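Local coordinates for protein alpha-1,2-Mannosidase (Trichoderma reesei, PDB 1HCU) that probably trims alpha-1,2-linked mannose residues from high-mannose N-glycans, as a calcium-dependent glycosidase of family 47, at residues Lys20-Thr25 / Ser429-Ile434; Asp39-Pro42 / Phe47-Glu50. All blocks are in the same frame, centred on the assembly; numbering follows the deposited sequence.

How the contacts relate
Contact 1 is buried and joins residues distant in sequence, helix 13-33 and residues 429-434, a turn and short strand near the other end of the chain. Contact 2 lies largely at the surface and pairs the two strands of a short hairpin that follows that helix. The two meet at Pro42: its carbonyl O probably accepts a hydrogen bond from Ser429 N at 3.0 Å, and its ring packs on Tyr431 O and Ser432 CB. Helix 13-33 serves both: it supplies one side of contact 1, and further along packs on Leu40 of contact 2. The chemistry differs accordingly, small apolar contacts and bridging waters in contact 1, direct backbone and histidine-carboxylate bonds among crowded acids in contact 2.

Contact 1: residues Lys20-Thr25 / Ser429-Ile434; sequences KAAFQT and SAYSSI
Tyr431 reaches helix 13-33 with the far end of its ring, its OH lying 3.7 Å from Ala22 CB. The backbone of residues 430-431 stands off from this part of the helix, and the tyrosine side chain covers the distance because its CG is anti to the carbonyl carbon (chi1 -57°), which sends the ring obliquely toward the helix, hydroxyl end foremost, beside Ala22. Ala22 CB also rests 4.0 Å from Tyr431 CZ, while the ring carbon CE1 comes within 3.7 Å of Ala22 O. That carbonyl accepts a bond from Ser26 OG one turn on, so the ring passes beside an oxygen already engaged. Trp453 meets the tyrosine ring as well, the two planes inclined at about 45°.

Thr25, one turn further along the helix, divides its two branches between different tasks. With CG2 anti to the backbone N (chi1 -61°), the methyl faces the loop and lies 3.5 Å from Ser429 O, whereas OG1 is left on the side of the tyrosine hydroxyl. A water spans the polar ends, 2.7 Å from Thr25 OG1 and 3.2 Å from Tyr431 OH. A second water donates to Ser429 O at 2.9 Å and, weakly, to Thr25 O, so the polar link between the two backbones here runs through solvent.

Ser429 OG turns to Asn45. The arrangement packs the first long helix of the family 47 catalytic domain, an (alpha/alpha)7 barrel, against the small beta hairpin 426-431 that follows helix 408-425, thereby bringing early and late parts of the chain together.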
loop_
_atom_site.group_PDB
_atom_site.type_symbol
_atom_site.label_atom_id
_atom_site.label_comp_id
_atom_site.label_asym_id
_atom_site.label_seq_id
_atom_site.Cartn_x
_atom_site.Cartn_y
_atom_site.Cartn_z
ATOM N N LYS A 20 -3.536 19.159 -3.900
ATOM C CA LYS A 20 -4.485 19.514 -2.860
ATOM C C LYS A 20 -5.839 19.817 -3.515
ATOM O O LYS A 20 -6.890 19.452 -2.987
ATOM C CB LYS A 20 -3.959 20.715 -2.077
ATOM C CG LYS A 20 -4.795 21.065 -0.871
ATOM C CD LYS A 20 -4.140 22.144 -0.025
ATOM C CE LYS A 20 -5.041 22.481 1.149
ATOM N NZ LYS A 20 -4.449 23.488 2.057
ATOM N N ALA A 21 -5.807 20.456 -4.683
ATOM C CA ALA A 21 -7.029 20.784 -5.414
ATOM C C ALA A 21 -7.742 19.515 -5.906
ATOM O O ALA A 21 -8.976 19.449 -5.888
ATOM C CB ALA A 21 -6.701 21.708 -6.601
ATOM N N ALA A 22 -6.976 18.519 -6.349
ATOM C CA ALA A 22 -7.562 17.254 -6.808
ATOM C C ALA A 22 -8.210 16.524 -5.635
ATOM O O ALA A 22 -9.247 15.866 -5.788
ATOM C CB ALA A 22 -6.498 16.366 -7.447
ATOM N N PHE A 23 -7.597 16.640 -4.461
ATOM C CA PHE A 23 -8.140 16.007 -3.267
ATOM C C PHE A 23 -9.447 16.710 -2.885
ATOM O O PHE A 23 -10.448 16.053 -2.598
ATOM C CB PHE A 23 -7.117 16.073 -2.119
ATOM C CG PHE A 23 -7.595 15.446 -0.834
ATOM C CD1 PHE A 23 -8.413 16.157 0.043
ATOM C CD2 PHE A 23 -7.242 14.137 -0.509
ATOM C CE1 PHE A 23 -8.875 15.579 1.223
ATOM C CE2 PHE A 23 -7.702 13.543 0.674
ATOM C CZ PHE A 23 -8.520 14.268 1.543
ATOM N N GLN A 24 -9.437 18.044 -2.907
ATOM C CA GLN A 24 -10.620 18.838 -2.569
ATOM C C GLN A 24 -11.829 18.425 -3.420
ATOM O O GLN A 24 -12.919 18.168 -2.898
ATOM C CB GLN A 24 -10.325 20.332 -2.781
ATOM C CG GLN A 24 -11.455 21.266 -2.345
ATOM C CD GLN A 24 -11.606 21.339 -0.839
ATOM O OE1 GLN A 24 -12.716 21.396 -0.323
ATOM N NE2 GLN A 24 -10.489 21.346 -0.130
ATOM N N THR A 25 -11.614 18.360 -4.733
ATOM C CA THR A 25 -12.651 17.972 -5.685
ATOM C C THR A 25 -13.193 16.571 -5.349
ATOM O O THR A 25 -14.408 16.369 -5.191
ATOM C CB THR A 25 -12.074 17.988 -7.118
ATOM O OG1 THR A 25 -11.624 19.315 -7.427
ATOM C CG2 THR A 25 -13.109 17.555 -8.130
ATOM N N SER A 429 -17.894 13.759 -11.437
ATOM C CA SER A 429 -17.679 14.687 -10.331
ATOM C C SER A 429 -16.246 14.728 -9.789
ATOM O O SER A 429 -15.877 15.678 -9.096
ATOM C CB SER A 429 -18.629 14.360 -9.174
ATOM O OG SER A 429 -19.964 14.231 -9.629
ATOM N N ALA A 430 -15.446 13.705 -10.089
ATOM C CA ALA A 430 -14.066 13.667 -9.602
ATOM C C ALA A 430 -13.112 12.879 -10.499
ATOM O O ALA A 430 -12.806 13.299 -11.614
ATOM C CB ALA A 430 -14.035 13.102 -8.183
ATOM N N TYR A 431 -12.636 11.742 -9.997
ATOM C CA TYR A 431 -11.710 10.892 -10.744
ATOM C C TYR A 431 -12.160 9.440 -10.666
ATOM O O TYR A 431 -12.799 9.019 -9.701
ATOM C CB TYR A 431 -10.277 11.043 -10.201
ATOM C CG TYR A 431 -9.764 12.470 -10.235
ATOM C CD1 TYR A 431 -10.073 13.367 -9.212
ATOM C CD2 TYR A 431 -9.036 12.945 -11.329
ATOM C CE1 TYR A 431 -9.677 14.704 -9.278
ATOM C CE2 TYR A 431 -8.634 14.284 -11.410
ATOM C CZ TYR A 431 -8.963 15.158 -10.382
ATOM O OH TYR A 431 -8.617 16.493 -10.472
ATOM N N SER A 432 -11.811 8.668 -11.678
ATOM C CA SER A 432 -12.239 7.286 -11.717
ATOM C C SER A 432 -11.241 6.353 -12.381
ATOM O O SER A 432 -10.332 6.786 -13.086
ATOM C CB SER A 432 -13.579 7.202 -12.462
ATOM O OG SER A 432 -13.932 5.863 -12.754
ATOM N N SER A 433 -11.433 5.063 -12.135
ATOM C CA SER A 433 -10.605 4.025 -12.721
ATOM C C SER A 433 -10.866 4.088 -14.216
ATOM O O SER A 433 -11.965 4.451 -14.642
ATOM C CB SER A 433 -11.032 2.649 -12.205
ATOM O OG SER A 433 -11.109 2.625 -10.794
ATOM N N ILE A 434 -9.861 3.725 -15.002
ATOM C CA ILE A 434 -9.971 3.742 -16.454
ATOM C C ILE A 434 -9.748 2.362 -17.068
ATOM O O ILE A 434 -9.001 1.542 -16.528
ATOM C CB ILE A 434 -8.981 4.745 -17.063
ATOM C CG1 ILE A 434 -7.575 4.504 -16.494
ATOM C CG2 ILE A 434 -9.462 6.155 -16.783
ATOM C CD1 ILE A 434 -6.484 5.329 -17.151
HETATM O O HOH W 1 -16.885 17.518 -7.139
HETATM O O HOH W 2 -9.594 19.212 -9.171
#

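Contact 2: residues Asp39-Pro42 / Phe47-Glu50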
loop_
_atom_site.group_PDB
_atom_site.type_symbol
_atom_site.label_atom_id
_atom_site.label_comp_id
_atom_site.label_asym_id
_atom_site.label_seq_id
_atom_site.Cartn_x
_atom_site.Cartn_y
_atom_site.Cartn_z
ATOM N N ASP A 39 -17.413 3.990 -0.885
ATOM C CA ASP A 39 -16.824 4.597 -2.075
ATOM C C ASP A 39 -17.801 5.303 -3.010
ATOM O O ASP A 39 -18.976 4.958 -3.094
ATOM C CB ASP A 39 -16.062 3.538 -2.881
ATOM C CG ASP A 39 -15.015 2.814 -2.061
ATOM O OD1 ASP A 39 -14.070 3.467 -1.578
ATOM O OD2 ASP A 39 -15.135 1.586 -1.899
ATOM N N LEU A 40 -17.280 6.287 -3.732
ATOM C CA LEU A 40 -18.070 7.051 -4.681
ATOM C C LEU A 40 -17.833 6.594 -6.117
ATOM O O LEU A 40 -16.717 6.226 -6.496
ATOM C CB LEU A 40 -17.718 8.534 -4.589
ATOM C CG LEU A 40 -18.255 9.403 -5.736
ATOM C CD1 LEU A 40 -19.732 9.730 -5.506
ATOM C CD2 LEU A 40 -17.433 10.686 -5.816
ATOM N N HIS A 41 -18.904 6.607 -6.903
ATOM C CA HIS A 41 -18.836 6.267 -8.315
ATOM C C HIS A 41 -19.097 7.616 -8.965
ATOM O O HIS A 41 -20.245 8.020 -9.154
ATOM C CB HIS A 41 -19.908 5.244 -8.677
ATOM C CG HIS A 41 -19.705 3.913 -8.026
ATOM N ND1 HIS A 41 -20.561 2.851 -8.213
ATOM C CD2 HIS A 41 -18.738 3.468 -7.189
ATOM C CE1 HIS A 41 -20.135 1.810 -7.523
ATOM N NE2 HIS A 41 -19.029 2.158 -6.892
ATOM N N PRO A 42 -18.015 8.338 -9.292
ATOM C CA PRO A 42 -17.971 9.670 -9.910
ATOM C C PRO A 42 -18.823 9.947 -11.151
ATOM O O PRO A 42 -19.237 11.085 -11.367
ATOM C CB PRO A 42 -16.474 9.884 -10.157
ATOM C CG PRO A 42 -15.975 8.500 -10.388
ATOM C CD PRO A 42 -16.680 7.712 -9.316
ATOM N N PHE A 47 -22.848 4.932 -5.234
ATOM C CA PHE A 47 -21.859 4.471 -4.273
ATOM C C PHE A 47 -21.909 2.971 -4.072
ATOM O O PHE A 47 -22.755 2.280 -4.640
ATOM C CB PHE A 47 -22.104 5.149 -2.923
ATOM C CG PHE A 47 -23.489 4.921 -2.376
ATOM C CD1 PHE A 47 -23.864 3.677 -1.866
ATOM C CD2 PHE A 47 -24.428 5.943 -2.392
ATOM C CE1 PHE A 47 -25.158 3.455 -1.380
ATOM C CE2 PHE A 47 -25.724 5.736 -1.910
ATOM C CZ PHE A 47 -26.088 4.486 -1.402
ATOM N N ASP A 48 -20.987 2.477 -3.254
ATOM C CA ASP A 48 -20.936 1.066 -2.919
ATOM C C ASP A 48 -20.415 0.955 -1.498
ATOM O O ASP A 48 -19.945 1.944 -0.924
ATOM C CB ASP A 48 -20.026 0.294 -3.886
ATOM C CG ASP A 48 -18.544 0.576 -3.673
ATOM O OD1 ASP A 48 -17.866 0.910 -4.669
ATOM O OD2 ASP A 48 -18.045 0.448 -2.528
ATOM N N ASP A 49 -20.521 -0.238 -0.926
ATOM C CA ASP A 49 -20.022 -0.489 0.416
ATOM C C ASP A 49 -19.126 -1.737 0.442
ATOM O O ASP A 49 -19.368 -2.665 1.217
ATOM C CB ASP A 49 -21.190 -0.633 1.399
ATOM C CG ASP A 49 -21.771 0.715 1.820
ATOM O OD1 ASP A 49 -20.992 1.591 2.254
ATOM O OD2 ASP A 49 -23.007 0.903 1.729
ATOM N N GLU A 50 -18.096 -1.748 -0.410
ATOM C CA GLU A 50 -17.151 -2.873 -0.498
ATOM C C GLU A 50 -16.393 -3.057 0.807
ATOM O O GLU A 50 -15.894 -4.139 1.101
ATOM C CB GLU A 50 -16.109 -2.649 -1.606
ATOM C CG GLU A 50 -16.661 -2.518 -3.014
ATOM C CD GLU A 50 -15.557 -2.350 -4.067
ATOM O OE1 GLU A 50 -14.685 -1.460 -3.902
ATOM O OE2 GLU A 50 -15.565 -3.106 -5.064
#
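Asp39 and Asp48 form an antiparallel hydrogen-bonded pair, with Asp39 N to Asp48 O at 3.3 Å and Asp48 N to Asp39 O at 3.2 Å. Next to it Leu40 and Phe47 make a non-hydrogen-bonded pair. Phe47 CB lies 3.1 Å from Asp39 O, the carbonyl that accepts from Asp48 N.

The side-chain bonds converge on Asp48. His41 NE2 donates to its OD1 at 2.8 Å (156° at the hydrogen), meeting the oxygen on its anti side, somewhat out of the carboxylate plane, with the ring and carboxylate planes 57° apart. The other oxygen, OD2, accepts from Glu50 N at 3.1 Å and closes an Asx turn. The backbone C of Phe47 lies over one face of the imidazole, offset toward its rim.

Like charges also gather here: Asp39 and Asp48 share a face of the hairpin, their OD2 atoms 3.2 Å apart, and the end of Glu50 comes up to them, with Glu450 beside it. Replacing Asp48 by an alanine removes both carboxylate oxygens and would probably leave His41 NE2 without its acceptor and Glu50 N without the bond that closes the turn.

Bonds from an imidazole and a backbone amide probably ease the repulsion around Asp48. The side chain of Glu50 is about 8 Å from that of Glu100, a predicted proton donor, and the grouped acids probably make the surroundings of Glu50 negative.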